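Local structure of Slr1438 protein (Synechocystis sp., 3K25) at residues 32-36 and 60-66. The protein is of unknown function but, as an aldose 1-epimerase-like protein, probably binds carbohydrate and may act as a sugar isomerase. Coordinates in Å, arbitrary orientation, origin at the centre of the assembly. Numbering follows the deposited sequence.
Sequences GGLVT and VRGGIPI
Leu34 forms the apolar centre of this buried contact. Its t,p rotamer lowers the isobutyl group into the bend of 60-66, where CD1 lies 3.4 Å from Ile64 C and 4.0 Å from Pro65 CD, while CD2 meets CG2 of Val60 at 3.6 Å. Val35 (chi1 t) points toward 60-66 and sets its CG1 3.7 Å from Ile64 CD1. CD1 of Ile66 (m,t) lies 3.4 Å from Gly32 O, against the turn at Gly32 and Gly33, both of positive phi. The chains pass in opposite directions only locally, without forming a ladder, with CA-CA distances of 4.0 Å for Thr36-Gly63, 5.4 Å for Val35-Ile64 and 5.9 Å for Leu34-Pro65. The closest approach requires Gly63, phi 68°, psi -152°, because a CB there would clash with Val35 O. One direct hydrogen bond joins the segments, Ile64 N to Val35 O at 2.9 Å. Val35 N and Ile64 O are 4.4 Å apart, too far for a direct bond, and a water bridges them, accepting from Val35 N (2.8 Å) and donating to Ile64 O (2.9 Å) and Gly33 O (3.1 Å). Strand 34-40 pairs with 23-28, Thr36 OG1 bonding to Ser26 O, in an antiparallel sheet of the mutarotase-like beta fold; 60-66 leads into strand 66-67, which pairs with 157-168, and Tyr136 of strand 130-139 packs against Val35 and Ile66, so three sheets converge.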
loop_
_atom_site.group_PDB
_atom_site.type_symbol
_atom_site.label_atom_id
_atom_site.label_comp_id
_atom_site.label_asym_id
_atom_site.label_seq_id
_atom_site.Cartn_x
_atom_site.Cartn_y
_atom_site.Cartn_z
ATOM N N GLY A 32 2.147 -7.220 9.006
ATOM C CA GLY A 32 2.536 -6.023 8.286
ATOM C C GLY A 32 1.669 -4.795 8.497
ATOM O O GLY A 32 1.677 -3.910 7.649
ATOM N N GLY A 33 0.952 -4.713 9.617
ATOM C CA GLY A 33 0.092 -3.559 9.867
ATOM C C GLY A 33 -0.851 -3.392 8.689
ATOM O O GLY A 33 -1.138 -2.286 8.236
ATOM N N LEU A 34 -1.341 -4.529 8.216
ATOM C CA LEU A 34 -2.197 -4.628 7.054
ATOM C C LEU A 34 -3.705 -4.479 7.206
ATOM O O LEU A 34 -4.329 -5.135 8.047
ATOM C CB LEU A 34 -1.915 -5.973 6.358
ATOM C CG LEU A 34 -2.781 -6.382 5.160
ATOM C CD1 LEU A 34 -2.466 -5.466 3.975
ATOM C CD2 LEU A 34 -2.525 -7.836 4.792
ATOM N N VAL A 35 -4.274 -3.610 6.369
ATOM C CA VAL A 35 -5.719 -3.402 6.272
ATOM C C VAL A 35 -6.071 -4.523 5.286
ATOM O O VAL A 35 -5.573 -4.534 4.162
ATOM C CB VAL A 35 -6.077 -2.050 5.586
ATOM C CG1 VAL A 35 -7.548 -2.035 5.189
ATOM C CG2 VAL A 35 -5.793 -0.905 6.514
ATOM N N THR A 36 -6.904 -5.470 5.686
ATOM C CA THR A 36 -7.228 -6.559 4.781
ATOM C C THR A 36 -8.528 -6.333 4.036
ATOM O O THR A 36 -8.572 -6.453 2.817
ATOM C CB THR A 36 -7.337 -7.870 5.536
ATOM O OG1 THR A 36 -8.329 -7.732 6.561
ATOM C CG2 THR A 36 -6.016 -8.218 6.183
ATOM N N VAL A 60 0.716 -11.491 0.530
ATOM C CA VAL A 60 -0.680 -11.119 0.604
ATOM C C VAL A 60 -1.131 -10.547 -0.728
ATOM O O VAL A 60 -0.412 -9.767 -1.351
ATOM C CB VAL A 60 -0.931 -10.096 1.745
ATOM C CG1 VAL A 60 0.180 -9.051 1.773
ATOM C CG2 VAL A 60 -2.275 -9.426 1.546
ATOM N N ARG A 61 -2.318 -10.972 -1.160
ATOM C CA ARG A 61 -2.940 -10.525 -2.407
ATOM C C ARG A 61 -4.282 -9.925 -2.058
ATOM O O ARG A 61 -5.282 -10.636 -1.945
ATOM C CB ARG A 61 -3.174 -11.693 -3.360
ATOM C CG ARG A 61 -1.945 -12.167 -4.083
ATOM C CD ARG A 61 -1.726 -11.428 -5.395
ATOM N NE ARG A 61 -0.472 -11.851 -6.012
ATOM C CZ ARG A 61 0.733 -11.530 -5.544
ATOM N NH1 ARG A 61 0.846 -10.770 -4.458
ATOM N NH2 ARG A 61 1.827 -11.996 -6.141
ATOM N N GLY A 62 -4.299 -8.613 -1.887
ATOM C CA GLY A 62 -5.530 -7.937 -1.547
ATOM C C GLY A 62 -5.228 -7.012 -0.397
ATOM O O GLY A 62 -4.095 -6.964 0.062
ATOM N N GLY A 63 -6.226 -6.279 0.074
ATOM C CA GLY A 63 -5.979 -5.372 1.173
ATOM C C GLY A 63 -5.075 -4.220 0.767
ATOM O O GLY A 63 -5.031 -3.826 -0.408
ATOM N N ILE A 64 -4.339 -3.684 1.737
ATOM C CA ILE A 64 -3.460 -2.561 1.475
ATOM C C ILE A 64 -2.037 -2.785 1.989
ATOM O O ILE A 64 -1.651 -2.289 3.054
ATOM C CB ILE A 64 -4.042 -1.283 2.091
ATOM C CG1 ILE A 64 -5.511 -1.148 1.686
ATOM C CG2 ILE A 64 -3.276 -0.068 1.581
ATOM C CD1 ILE A 64 -6.224 -0.006 2.352
ATOM N N PRO A 65 -1.239 -3.564 1.244
ATOM C CA PRO A 65 0.142 -3.820 1.664
ATOM C C PRO A 65 1.003 -2.543 1.692
ATOM O O PRO A 65 0.799 -1.601 0.912
ATOM C CB PRO A 65 0.627 -4.840 0.634
ATOM C CG PRO A 65 -0.649 -5.621 0.322
ATOM C CD PRO A 65 -1.644 -4.490 0.168
ATOM N N ILE A 66 1.955 -2.528 2.618
ATOM C CA ILE A 66 2.859 -1.402 2.810
ATOM C C ILE A 66 4.217 -1.723 2.207
ATOM O O ILE A 66 4.772 -2.798 2.457
ATOM C CB ILE A 66 3.016 -1.124 4.315
ATOM C CG1 ILE A 66 1.647 -0.776 4.900
ATOM C CG2 ILE A 66 4.033 -0.014 4.559
ATOM C CD1 ILE A 66 1.634 -0.694 6.402
HETATM O O HOH W 1 -2.652 -1.466 5.660
#